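Local coordinates for protein tyrosyl-tRNA synthetase (Archaeoglobus fulgidus, PDB 2CYB) that probably activates tyrosine with ATP and transfers it to the acceptor end of its cognate tRNA, working as a class I synthetase homodimer, at residues G43-H46 with L47-M51; V53-L56 with M57-E61; L117-D120 with Y121-V125; P229-V232 with E233-R237; Y257-L260 with P261-K265. All coordinates share one frame; numbering follows the deposited sequence.

Interaction 1 (G43-H46 with L47-M51)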
loop_
_atom_site.group_PDB
_atom_site.type_symbol
_atom_site.label_atom_id
_atom_site.label_comp_id
_atom_site.label_asym_id
_atom_site.label_seq_id
_atom_site.Cartn_x
_atom_site.Cartn_y
_atom_site.Cartn_z
ATOM N N GLY A 43 14.242 8.985 -18.063
ATOM C CA GLY A 43 14.861 8.996 -19.376
ATOM C C GLY A 43 15.696 10.247 -19.581
ATOM O O GLY A 43 16.656 10.250 -20.350
ATOM N N GLU A 44 15.330 11.318 -18.885
ATOM C CA GLU A 44 16.059 12.569 -19.007
ATOM C C GLU A 44 16.674 13.024 -17.703
ATOM O O GLU A 44 15.964 13.315 -16.744
ATOM C CB GLU A 44 15.149 13.685 -19.514
ATOM C CG GLU A 44 14.568 13.465 -20.890
ATOM C CD GLU A 44 14.273 14.774 -21.592
ATOM O OE1 GLU A 44 15.236 15.428 -22.043
ATOM O OE2 GLU A 44 13.084 15.155 -21.682
ATOM N N ILE A 45 17.998 13.085 -17.672
ATOM C CA ILE A 45 18.709 13.565 -16.495
ATOM C C ILE A 45 18.909 15.054 -16.781
ATOM O O ILE A 45 19.408 15.415 -17.844
ATOM C CB ILE A 45 20.082 12.870 -16.352
ATOM C CG1 ILE A 45 19.895 11.358 -16.194
ATOM C CG2 ILE A 45 20.829 13.433 -15.162
ATOM C CD1 ILE A 45 19.039 10.960 -15.004
ATOM N N HIS A 46 18.506 15.918 -15.853
ATOM C CA HIS A 46 18.636 17.357 -16.061
ATOM C C HIS A 46 19.321 18.088 -14.906
ATOM O O HIS A 46 19.831 17.463 -13.976
ATOM C CB HIS A 46 17.258 17.972 -16.323
ATOM C CG HIS A 46 16.240 17.647 -15.279
ATOM N ND1 HIS A 46 16.327 18.107 -13.981
ATOM C CD2 HIS A 46 15.107 16.907 -15.336
ATOM C CE1 HIS A 46 15.294 17.668 -13.288
ATOM N NE2 HIS A 46 14.537 16.937 -14.087
ATOM N N LEU A 47 19.340 19.416 -14.975
ATOM C CA LEU A 47 19.983 20.213 -13.939
ATOM C C LEU A 47 19.437 19.918 -12.554
ATOM O O LEU A 47 20.165 20.019 -11.566
ATOM C CB LEU A 47 19.847 21.709 -14.245
ATOM C CG LEU A 47 20.669 22.188 -15.447
ATOM C CD1 LEU A 47 20.479 23.688 -15.646
ATOM C CD2 LEU A 47 22.134 21.868 -15.216
ATOM N N GLY A 48 18.160 19.552 -12.482
ATOM C CA GLY A 48 17.557 19.237 -11.199
ATOM C C GLY A 48 18.286 18.082 -10.536
ATOM O O GLY A 48 18.553 18.118 -9.335
ATOM N N HIS A 49 18.605 17.053 -11.319
ATOM C CA HIS A 49 19.328 15.892 -10.807
ATOM C C HIS A 49 20.720 16.325 -10.384
ATOM O O HIS A 49 21.223 15.907 -9.341
ATOM C CB HIS A 49 19.475 14.822 -11.889
ATOM C CG HIS A 49 18.181 14.215 -12.321
ATOM N ND1 HIS A 49 17.605 13.142 -11.673
ATOM C CD2 HIS A 49 17.335 14.546 -13.323
ATOM C CE1 HIS A 49 16.462 12.841 -12.260
ATOM N NE2 HIS A 49 16.275 13.678 -13.265
ATOM N N MET A 50 21.343 17.155 -11.217
ATOM C CA MET A 50 22.692 17.642 -10.950
ATOM C C MET A 50 22.762 18.440 -9.650
ATOM O O MET A 50 23.828 18.589 -9.062
ATOM C CB MET A 50 23.189 18.475 -12.135
ATOM C CG MET A 50 23.345 17.655 -13.410
ATOM S SD MET A 50 23.857 18.579 -14.871
ATOM C CE MET A 50 22.355 18.588 -15.815
ATOM N N MET A 51 21.616 18.934 -9.200
ATOM C CA MET A 51 21.533 19.693 -7.955
ATOM C C MET A 51 21.914 18.779 -6.784
ATOM O O MET A 51 22.784 19.114 -5.967
ATOM C CB MET A 51 20.103 20.198 -7.761
ATOM C CG MET A 51 19.840 20.884 -6.434
ATOM S SD MET A 51 20.689 22.461 -6.312
ATOM C CE MET A 51 20.236 23.156 -7.825
#
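His46 and His49 meet edge to face: the CD2 edge of the His49 ring stands over the centre of the His46 ring, with the planes at 53° and the centroids 4.5 Å apart. The packing is tight here. On the His49 ring itself, Ile45 CD1 sits over the centre of one face in a CH-pi contact, 4.1 Å from the centroid, so this imidazole is fixed both by its edge and by a face. His46 is also the N-cap of helix 47-61. Its CG lies between the backbone N and the carbonyl carbon (chi1 53°), and that swings ND1 round to accept from Gly48 N at 2.8 Å, with the donor in the ring plane. On the backbone, His46 O takes a fairly straight bond from Met50 N at 3.2 Å and a weak one from His49 N, while Met50 CE folds back against the His46 carbonyl. The looser side is at Glu44, which is exposed and turns its carboxylate away from the helix to Tyr222 and Ser224. These residues belong to the HIGH region, the class I signature that follows strand 34-39, the first parallel strand of the Rossmann-type core. The in-plane bond from Gly48 N to ND1 fixes the rotation of the His46 ring and occupies a backbone N-H of the first helical turn.

Interaction 2 (V53-L56 with M57-E61)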
loop_
_atom_site.group_PDB
_atom_site.type_symbol
_atom_site.label_atom_id
_atom_site.label_comp_id
_atom_site.label_asym_id
_atom_site.label_seq_id
_atom_site.Cartn_x
_atom_site.Cartn_y
_atom_site.Cartn_z
ATOM N N VAL A 53 23.149 15.707 -7.161
ATOM C CA VAL A 53 24.371 14.981 -7.480
ATOM C C VAL A 53 25.562 15.778 -6.954
ATOM O O VAL A 53 26.479 15.219 -6.344
ATOM C CB VAL A 53 24.520 14.769 -8.997
ATOM C CG1 VAL A 53 25.954 14.391 -9.337
ATOM C CG2 VAL A 53 23.571 13.665 -9.456
ATOM N N GLN A 54 25.536 17.089 -7.178
ATOM C CA GLN A 54 26.618 17.956 -6.719
ATOM C C GLN A 54 26.737 17.893 -5.202
ATOM O O GLN A 54 27.842 17.901 -4.663
ATOM C CB GLN A 54 26.384 19.407 -7.172
ATOM C CG GLN A 54 27.423 20.414 -6.647
ATOM C CD GLN A 54 28.829 20.146 -7.158
ATOM O OE1 GLN A 54 29.781 20.072 -6.379
ATOM N NE2 GLN A 54 28.969 20.010 -8.471
ATOM N N LYS A 55 25.603 17.814 -4.509
ATOM C CA LYS A 55 25.637 17.741 -3.058
ATOM C C LYS A 55 26.274 16.424 -2.616
ATOM O O LYS A 55 26.998 16.385 -1.621
ATOM C CB LYS A 55 24.229 17.893 -2.477
ATOM C CG LYS A 55 24.172 17.866 -0.955
ATOM C CD LYS A 55 25.247 18.753 -0.319
ATOM C CE LYS A 55 25.122 20.217 -0.727
ATOM N NZ LYS A 55 26.261 21.042 -0.207
ATOM N N LEU A 56 26.018 15.345 -3.354
ATOM C CA LEU A 56 26.623 14.062 -3.010
ATOM C C LEU A 56 28.139 14.145 -3.187
ATOM O O LEU A 56 28.887 13.559 -2.406
ATOM C CB LEU A 56 26.052 12.928 -3.873
ATOM C CG LEU A 56 24.650 12.427 -3.495
ATOM C CD1 LEU A 56 24.247 11.292 -4.420
ATOM C CD2 LEU A 56 24.637 11.947 -2.045
ATOM N N MET A 57 28.593 14.870 -4.208
ATOM C CA MET A 57 30.029 15.023 -4.443
ATOM C C MET A 57 30.640 15.868 -3.331
ATOM O O MET A 57 31.777 15.637 -2.925
ATOM C CB MET A 57 30.299 15.654 -5.813
ATOM C CG MET A 57 29.994 14.720 -6.975
ATOM S SD MET A 57 30.470 15.370 -8.591
ATOM C CE MET A 57 32.123 14.725 -8.724
ATOM N N ASP A 58 29.890 16.848 -2.838
ATOM C CA ASP A 58 30.372 17.676 -1.736
ATOM C C ASP A 58 30.559 16.749 -0.534
ATOM O O ASP A 58 31.600 16.758 0.115
ATOM C CB ASP A 58 29.343 18.751 -1.346
ATOM C CG ASP A 58 29.155 19.824 -2.414
ATOM O OD1 ASP A 58 28.231 20.659 -2.253
ATOM O OD2 ASP A 58 29.924 19.844 -3.396
ATOM N N LEU A 59 29.537 15.947 -0.245
ATOM C CA LEU A 59 29.567 15.023 0.891
ATOM C C LEU A 59 30.697 14.008 0.819
ATOM O O LEU A 59 31.338 13.705 1.831
ATOM C CB LEU A 59 28.218 14.297 1.011
ATOM C CG LEU A 59 27.104 15.134 1.644
ATOM C CD1 LEU A 59 25.730 14.604 1.235
ATOM C CD2 LEU A 59 27.268 15.121 3.152
ATOM N N GLN A 60 30.937 13.476 -0.373
ATOM C CA GLN A 60 32.006 12.503 -0.571
ATOM C C GLN A 60 33.352 13.195 -0.320
ATOM O O GLN A 60 34.287 12.598 0.222
ATOM C CB GLN A 60 31.928 11.951 -1.997
ATOM C CG GLN A 60 32.811 10.748 -2.282
ATOM C CD GLN A 60 34.269 11.121 -2.435
ATOM O OE1 GLN A 60 34.609 12.005 -3.217
ATOM N NE2 GLN A 60 35.139 10.443 -1.692
ATOM N N GLU A 61 33.438 14.465 -0.702
ATOM C CA GLU A 61 34.660 15.237 -0.505
ATOM C C GLU A 61 34.858 15.516 0.978
ATOM O O GLU A 61 35.986 15.695 1.440
ATOM C CB GLU A 61 34.585 16.562 -1.272
ATOM C CG GLU A 61 35.801 17.446 -1.085
ATOM C CD GLU A 61 35.716 18.733 -1.882
ATOM O OE1 GLU A 61 36.643 19.564 -1.767
ATOM O OE2 GLU A 61 34.724 18.913 -2.623
#
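Lys55 NZ is the gripped atom: it gives a 2.9 Å salt-bridge hydrogen bond to Asp58 OD1, and the carbonyl oxygens of Ile10 and Arg12 also take bonds from it. The lysine chain leaves the helix with CG anti to the backbone N (chi1 -178°), then bends at chi2 and chi3, which curls the ammonium group back to the carboxylate one turn on. Lys55 and Asp58 cross at about a right angle, and NZ uses the anti lone pair of OD1, away from OD2. The second oxygen is not idle, since Asp58 OD2 makes a salt bridge to Arg12. The aspartate thus stands between two positive groups in a buried setting, which would be expected to keep it ionised. The backbone between them is regular helix, with Leu59 N bonded to Lys55 O at 2.9 Å and Gln60 N to Leu56 O at 2.9 Å. The apolar side is more loosely joined within the helix: Leu56 CD2 and Leu59 CD1 approach to 4.4 Å. Both leucines instead press on the sheet, Leu56 against Val37, Ile66 and Val68, and Leu59 against Ala35, Ile66 and Leu173. Helix 47-61 is the crossover of a beta-alpha-beta unit between parallel strands 34-39 and 65-70, as in the Rossmann-type core of class I synthetases.

Interaction 3 (L117-D120 with Y121-V125)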
loop_
_atom_site.group_PDB
_atom_site.type_symbol
_atom_site.label_atom_id
_atom_site.label_comp_id
_atom_site.label_asym_id
_atom_site.label_seq_id
_atom_site.Cartn_x
_atom_site.Cartn_y
_atom_site.Cartn_z
ATOM N N LEU A 117 11.949 -6.215 -2.099
ATOM C CA LEU A 117 10.972 -7.300 -2.188
ATOM C C LEU A 117 11.336 -8.397 -1.199
ATOM O O LEU A 117 10.690 -9.448 -1.157
ATOM C CB LEU A 117 10.922 -7.882 -3.603
ATOM C CG LEU A 117 10.389 -6.985 -4.724
ATOM C CD1 LEU A 117 10.417 -7.748 -6.042
ATOM C CD2 LEU A 117 8.964 -6.542 -4.400
ATOM N N SER A 118 12.372 -8.153 -0.404
ATOM C CA SER A 118 12.819 -9.131 0.589
ATOM C C SER A 118 11.811 -9.215 1.736
ATOM O O SER A 118 11.118 -8.244 2.031
ATOM C CB SER A 118 14.203 -8.755 1.127
ATOM O OG SER A 118 14.142 -7.645 2.002
ATOM N N ARG A 119 11.737 -10.374 2.386
ATOM C CA ARG A 119 10.786 -10.578 3.473
ATOM C C ARG A 119 10.892 -9.558 4.602
ATOM O O ARG A 119 9.874 -9.070 5.100
ATOM C CB ARG A 119 10.943 -11.979 4.064
ATOM C CG ARG A 119 9.965 -12.259 5.197
ATOM C CD ARG A 119 10.507 -13.298 6.161
ATOM N NE ARG A 119 9.558 -13.580 7.232
ATOM C CZ ARG A 119 8.426 -14.256 7.064
ATOM N NH1 ARG A 119 7.618 -14.466 8.094
ATOM N NH2 ARG A 119 8.112 -14.733 5.866
ATOM N N ASP A 120 12.114 -9.248 5.025
ATOM C CA ASP A 120 12.293 -8.282 6.102
ATOM C C ASP A 120 11.838 -6.884 5.701
ATOM O O ASP A 120 11.266 -6.150 6.509
ATOM C CB ASP A 120 13.756 -8.224 6.547
ATOM C CG ASP A 120 14.104 -9.312 7.543
ATOM O OD1 ASP A 120 15.259 -9.337 8.016
ATOM O OD2 ASP A 120 13.219 -10.137 7.856
ATOM N N TYR A 121 12.094 -6.515 4.455
ATOM C CA TYR A 121 11.694 -5.188 3.992
ATOM C C TYR A 121 10.176 -5.084 3.837
ATOM O O TYR A 121 9.571 -4.098 4.255
ATOM C CB TYR A 121 12.354 -4.863 2.660
ATOM C CG TYR A 121 12.079 -3.452 2.188
ATOM C CD1 TYR A 121 12.924 -2.395 2.539
ATOM C CD2 TYR A 121 10.982 -3.179 1.372
ATOM C CE1 TYR A 121 12.684 -1.093 2.072
ATOM C CE2 TYR A 121 10.728 -1.880 0.906
ATOM C CZ TYR A 121 11.582 -0.849 1.254
ATOM O OH TYR A 121 11.344 0.412 0.745
ATOM N N VAL A 122 9.555 -6.097 3.246
ATOM C CA VAL A 122 8.105 -6.050 3.070
ATOM C C VAL A 122 7.391 -6.033 4.417
ATOM O O VAL A 122 6.398 -5.329 4.596
ATOM C CB VAL A 122 7.593 -7.235 2.221
ATOM C CG1 VAL A 122 8.188 -7.160 0.829
ATOM C CG2 VAL A 122 7.944 -8.550 2.881
ATOM N N LEU A 123 7.901 -6.789 5.379
ATOM C CA LEU A 123 7.277 -6.802 6.687
ATOM C C LEU A 123 7.353 -5.399 7.296
ATOM O O LEU A 123 6.395 -4.940 7.934
ATOM C CB LEU A 123 7.964 -7.836 7.582
ATOM C CG LEU A 123 7.167 -8.496 8.710
ATOM C CD1 LEU A 123 5.669 -8.523 8.418
ATOM C CD2 LEU A 123 7.694 -9.918 8.865
ATOM N N ASP A 124 8.476 -4.707 7.092
ATOM C CA ASP A 124 8.615 -3.349 7.619
ATOM C C ASP A 124 7.607 -2.411 6.956
ATOM O O ASP A 124 7.071 -1.503 7.602
ATOM C CB ASP A 124 10.029 -2.816 7.387
ATOM C CG ASP A 124 10.993 -3.228 8.481
ATOM O OD1 ASP A 124 12.212 -3.095 8.265
ATOM O OD2 ASP A 124 10.529 -3.675 9.551
ATOM N N VAL A 125 7.372 -2.620 5.664
ATOM C CA VAL A 125 6.412 -1.800 4.930
ATOM C C VAL A 125 5.042 -1.973 5.563
ATOM O O VAL A 125 4.320 -0.996 5.787
ATOM C CB VAL A 125 6.333 -2.201 3.430
ATOM C CG1 VAL A 125 5.139 -1.515 2.765
ATOM C CG2 VAL A 125 7.613 -1.808 2.722
#
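Ser118 carries OG between its backbone N and carbonyl carbon (chi1 73°), which turns the hydroxyl toward Tyr121 N and brings it to 3.4 Å from Tyr121 CB. Tyr121 in turn sends CG anti to its own N (chi1 -175°), and its ring swings off toward helix 154-168. Ser118 is the N-cap of helix 119-131, and its OG accepts a weak capping bond from Tyr121 N (3.4 Å). The same hydroxyl is bonded to Tyr115 O. The first full helical turn closes with Val122 N on Ser118 O, 2.9 Å and nearly straight at 171°. Both Val122 methyls, CG1 and CG2, come to 3.3 Å from Ser118 O, and CG2 also reaches Arg119 O at 3.0 Å. One step on, Leu123 N bonds Arg119 O at 3.0 Å, and Leu123 CB lies 3.4 Å from that oxygen. The helix then faces two ways. Tyr121 and Asp124 turn inward, with Tyr121 OH bonded to Met161 O, its ring edge-to-face with His168, and Asp124 OD1 held by Tyr196 and His168. On the other side, Val122 meets Val122 of the second subunit, and Leu123 meets Phe83 of that subunit. This is a serine-capped helix start at the homodimer interface, whose inner tyrosine lies in the second shell of the tyrosine pocket, close to Asp165.

Interaction 4 (P229-V232 with E233-R237)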
loop_
_atom_site.group_PDB
_atom_site.type_symbol
_atom_site.label_atom_id
_atom_site.label_comp_id
_atom_site.label_asym_id
_atom_site.label_seq_id
_atom_site.Cartn_x
_atom_site.Cartn_y
_atom_site.Cartn_z
ATOM N N PRO A 229 25.299 21.429 -27.461
ATOM C CA PRO A 229 25.787 22.786 -27.200
ATOM C C PRO A 229 24.901 23.878 -27.790
ATOM O O PRO A 229 24.620 24.879 -27.137
ATOM C CB PRO A 229 27.185 22.764 -27.805
ATOM C CG PRO A 229 27.631 21.376 -27.508
ATOM C CD PRO A 229 26.407 20.550 -27.878
ATOM N N GLU A 230 24.456 23.677 -29.024
ATOM C CA GLU A 230 23.596 24.647 -29.692
ATOM C C GLU A 230 22.273 24.825 -28.960
ATOM O O GLU A 230 21.788 25.945 -28.802
ATOM C CB GLU A 230 23.318 24.205 -31.133
ATOM C CG GLU A 230 24.375 24.617 -32.143
ATOM C CD GLU A 230 24.218 26.060 -32.596
ATOM O OE1 GLU A 230 24.338 26.972 -31.748
ATOM O OE2 GLU A 230 23.968 26.280 -33.802
ATOM N N GLU A 231 21.688 23.712 -28.526
ATOM C CA GLU A 231 20.413 23.745 -27.817
ATOM C C GLU A 231 20.587 24.405 -26.452
ATOM O O GLU A 231 19.734 25.181 -26.018
ATOM C CB GLU A 231 19.855 22.325 -27.662
ATOM C CG GLU A 231 18.491 22.256 -26.973
ATOM C CD GLU A 231 17.373 22.915 -27.772
ATOM O OE1 GLU A 231 16.244 23.014 -27.239
ATOM O OE2 GLU A 231 17.612 23.332 -28.924
ATOM N N VAL A 232 21.687 24.098 -25.772
ATOM C CA VAL A 232 21.952 24.720 -24.473
ATOM C C VAL A 232 22.008 26.235 -24.653
ATOM O O VAL A 232 21.426 26.991 -23.876
ATOM C CB VAL A 232 23.296 24.252 -23.881
ATOM C CG1 VAL A 232 23.644 25.080 -22.654
ATOM C CG2 VAL A 232 23.222 22.775 -23.519
ATOM N N GLU A 233 22.710 26.675 -25.690
ATOM C CA GLU A 233 22.837 28.100 -25.961
ATOM C C GLU A 233 21.488 28.744 -26.208
ATOM O O GLU A 233 21.200 29.815 -25.676
ATOM C CB GLU A 233 23.758 28.324 -27.158
ATOM C CG GLU A 233 25.234 28.146 -26.832
ATOM C CD GLU A 233 26.104 28.131 -28.074
ATOM O OE1 GLU A 233 25.713 28.765 -29.078
ATOM O OE2 GLU A 233 27.181 27.496 -28.043
ATOM N N ARG A 234 20.655 28.085 -27.010
ATOM C CA ARG A 234 19.325 28.603 -27.318
ATOM C C ARG A 234 18.442 28.752 -26.076
ATOM O O ARG A 234 17.804 29.785 -25.882
ATOM C CB ARG A 234 18.624 27.687 -28.332
ATOM C CG ARG A 234 17.153 28.003 -28.502
ATOM C CD ARG A 234 16.445 26.990 -29.383
ATOM N NE ARG A 234 15.001 27.038 -29.167
ATOM C CZ ARG A 234 14.398 26.596 -28.067
ATOM N NH1 ARG A 234 13.079 26.685 -27.947
ATOM N NH2 ARG A 234 15.113 26.049 -27.092
ATOM N N LYS A 235 18.397 27.714 -25.243
ATOM C CA LYS A 235 17.581 27.743 -24.027
ATOM C C LYS A 235 18.030 28.830 -23.053
ATOM O O LYS A 235 17.198 29.519 -22.461
ATOM C CB LYS A 235 17.620 26.378 -23.330
ATOM C CG LYS A 235 16.896 25.271 -24.093
ATOM C CD LYS A 235 16.946 23.951 -23.320
ATOM C CE LYS A 235 16.129 22.861 -24.001
ATOM N NZ LYS A 235 16.171 21.581 -23.231
ATOM N N ILE A 236 19.342 28.981 -22.886
ATOM C CA ILE A 236 19.870 30.007 -21.989
ATOM C C ILE A 236 19.562 31.385 -22.570
ATOM O O ILE A 236 19.109 32.283 -21.859
ATOM C CB ILE A 236 21.404 29.855 -21.789
ATOM C CG1 ILE A 236 21.706 28.575 -21.005
ATOM C CG2 ILE A 236 21.964 31.054 -21.026
ATOM C CD1 ILE A 236 21.106 28.552 -19.612
ATOM N N ARG A 237 19.789 31.542 -23.871
ATOM C CA ARG A 237 19.525 32.812 -24.535
ATOM C C ARG A 237 18.122 33.348 -24.262
ATOM O O ARG A 237 17.956 34.531 -23.968
ATOM C CB ARG A 237 19.755 32.675 -26.047
ATOM C CG ARG A 237 19.323 33.883 -26.875
ATOM C CD ARG A 237 20.197 34.050 -28.120
ATOM N NE ARG A 237 20.471 32.784 -28.797
ATOM C CZ ARG A 237 19.547 32.017 -29.373
ATOM N NH1 ARG A 237 19.904 30.882 -29.962
ATOM N NH2 ARG A 237 18.271 32.382 -29.366
#
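Glu231 and Arg234 lie side by side and point the same way, with carboxylate and guanidinium planes only 9° apart. They are nearly parallel but not coplanar: Glu231 OE1 is 3.2 Å from Arg234 NH2 yet well out of the guanidinium plane, so the salt bridge rests on charge alone and no N-H aims at the oxygen. Glu231 reaches forward by a bend at chi2 (65°). Lys235 crosses it obliquely and brings CE to 3.2 Å from the same OE1, while its NZ goes on to a salt bridge with Asp227 and a bond to Tyr222 O. Elsewhere on the surface, Glu230 OE1 and Glu233 OE1 stand 3.5 Å apart, a like-charged pair with carboxylates turned 64° to each other. The buried side has Val232 CG1 against Ile236 CG1 at 4.3 Å; Val232 also touches Asn309, and Ile236 touches Ile251 and Ile254. The whole is an amphipathic helix, 229-237, laid with its apolar side on helices 250-263 and 297-319.

Interaction 5 (Y257-L260 with P261-K265)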
loop_
_atom_site.group_PDB
_atom_site.type_symbol
_atom_site.label_atom_id
_atom_site.label_comp_id
_atom_site.label_asym_id
_atom_site.label_seq_id
_atom_site.Cartn_x
_atom_site.Cartn_y
_atom_site.Cartn_z
ATOM N N TYR A 257 24.613 26.999 -8.270
ATOM C CA TYR A 257 24.565 25.570 -7.963
ATOM C C TYR A 257 25.422 24.618 -8.783
ATOM O O TYR A 257 25.829 23.567 -8.282
ATOM C CB TYR A 257 23.107 25.106 -8.007
ATOM C CG TYR A 257 22.235 25.835 -7.014
ATOM C CD1 TYR A 257 22.413 25.654 -5.639
ATOM C CD2 TYR A 257 21.276 26.752 -7.436
ATOM C CE1 TYR A 257 21.667 26.374 -4.714
ATOM C CE2 TYR A 257 20.523 27.476 -6.523
ATOM C CZ TYR A 257 20.726 27.286 -5.161
ATOM O OH TYR A 257 20.014 28.026 -4.255
ATOM N N HIS A 258 25.717 24.966 -10.029
ATOM C CA HIS A 258 26.505 24.059 -10.857
ATOM C C HIS A 258 27.903 24.520 -11.246
ATOM O O HIS A 258 28.874 23.779 -11.098
ATOM C CB HIS A 258 25.727 23.714 -12.139
ATOM C CG HIS A 258 24.339 23.207 -11.885
ATOM N ND1 HIS A 258 23.247 24.042 -11.790
ATOM C CD2 HIS A 258 23.877 21.955 -11.655
ATOM C CE1 HIS A 258 22.170 23.327 -11.510
ATOM N NE2 HIS A 258 22.526 22.058 -11.422
ATOM N N ILE A 259 28.012 25.744 -11.746
ATOM C CA ILE A 259 29.301 26.235 -12.206
ATOM C C ILE A 259 30.328 26.553 -11.125
ATOM O O ILE A 259 31.422 25.988 -11.131
ATOM C CB ILE A 259 29.105 27.458 -13.119
ATOM C CG1 ILE A 259 28.119 27.093 -14.242
ATOM C CG2 ILE A 259 30.444 27.875 -13.727
ATOM C CD1 ILE A 259 27.597 28.285 -15.033
ATOM N N LEU A 260 29.995 27.448 -10.202
ATOM C CA LEU A 260 30.948 27.798 -9.152
ATOM C C LEU A 260 31.394 26.598 -8.309
ATOM O O LEU A 260 32.582 26.449 -8.022
ATOM C CB LEU A 260 30.377 28.911 -8.271
ATOM C CG LEU A 260 30.430 30.275 -8.969
ATOM C CD1 LEU A 260 29.561 31.274 -8.236
ATOM C CD2 LEU A 260 31.882 30.752 -9.041
ATOM N N PRO A 261 30.454 25.726 -7.902
ATOM C CA PRO A 261 30.865 24.566 -7.098
ATOM C C PRO A 261 31.802 23.632 -7.854
ATOM O O PRO A 261 32.677 23.003 -7.264
ATOM C CB PRO A 261 29.535 23.896 -6.760
ATOM C CG PRO A 261 28.614 25.074 -6.611
ATOM C CD PRO A 261 28.993 25.918 -7.830
ATOM N N ARG A 262 31.625 23.551 -9.168
ATOM C CA ARG A 262 32.447 22.672 -9.982
ATOM C C ARG A 262 33.719 23.301 -10.526
ATOM O O ARG A 262 34.751 22.638 -10.606
ATOM C CB ARG A 262 31.612 22.108 -11.134
ATOM C CG ARG A 262 30.597 21.090 -10.668
ATOM C CD ARG A 262 29.599 20.716 -11.740
ATOM N NE ARG A 262 28.853 19.528 -11.341
ATOM C CZ ARG A 262 29.406 18.330 -11.171
ATOM N NH1 ARG A 262 30.708 18.163 -11.370
ATOM N NH2 ARG A 262 28.662 17.300 -10.791
ATOM N N PHE A 263 33.659 24.578 -10.894
ATOM C CA PHE A 263 34.841 25.235 -11.445
ATOM C C PHE A 263 35.650 26.093 -10.483
ATOM O O PHE A 263 36.836 26.327 -10.715
ATOM C CB PHE A 263 34.463 26.082 -12.659
ATOM C CG PHE A 263 33.983 25.277 -13.832
ATOM C CD1 PHE A 263 32.645 24.905 -13.939
ATOM C CD2 PHE A 263 34.873 24.877 -14.825
ATOM C CE1 PHE A 263 32.198 24.145 -15.022
ATOM C CE2 PHE A 263 34.434 24.114 -15.916
ATOM C CZ PHE A 263 33.093 23.749 -16.009
ATOM N N GLY A 264 35.021 26.574 -9.420
ATOM C CA GLY A 264 35.742 27.398 -8.463
ATOM C C GLY A 264 35.595 28.883 -8.732
ATOM O O GLY A 264 35.563 29.703 -7.812
ATOM N N LYS A 265 35.501 29.230 -10.008
ATOM C CA LYS A 265 35.347 30.616 -10.418
ATOM C C LYS A 265 34.762 30.612 -11.817
ATOM O O LYS A 265 34.804 29.596 -12.510
ATOM C CB LYS A 265 36.704 31.326 -10.433
ATOM C CG LYS A 265 37.715 30.724 -11.402
ATOM C CD LYS A 265 38.062 29.285 -11.032
ATOM C CE LYS A 265 39.057 28.666 -12.007
ATOM N NZ LYS A 265 40.382 29.348 -11.992
#
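The helix kinks at Pro261, whose ring nitrogen has no hydrogen for the turn before, and a wider pi-type turn runs through 257-259 just ahead of it. Pro261 CG instead lies 3.6 Å from Tyr257 O, and its CD presses against Leu260 CB at 3.3 Å, closer than usual for two carbons. Past the kink, Arg262 N makes only weak bonds, to His258 O and Ile259 O, and the arginine's CB, CG and CD all pass along His258 O. Ile259 O takes a short 2.7 Å bond from Phe263 N, nearly in line with its C=O. The same Ile259 O lies in the plane of the Phe263 ring at its edge, 3.2 Å from CD1, and CD1 also meets Ile259 CG2 at 3.7 Å. This is the C-terminal end of helix 250-263, which packs between helices 47-61 and 297-319: His258 NE2 bonds Leu47 O, Pro261 leans on Gln54, and the Phe263 ring is edge-to-face with Tyr307. Gly264 leaves the helix with positive phi (95°), its N bonded to Leu260 O at 2.8 Å. From there the chain turns so that Leu260 CD2 lies 3.7 Å from Lys265 CA.

In the fold
Interactions 1 and 2 share helix 47-61, the first holding its capped start and the second its buried latter half, where a salt bridge rather than a ring pair carries the polar chemistry. Interaction 5 touches both, because helix 250-263 packs along helix 47-61, with Tyr257 against Met51. It is partly buried, with backbone bonds round a proline kink and apolar pairs, at a helix end rather than a start. Interaction 4, on the next helix back in the chain, has a charged outer surface and lies about 19 Å from interaction 5 between centres. Interaction 3 is remote, about 46 Å from interaction 4 between centres and on the opposite side of the chain's centre, and it alone touches the second subunit.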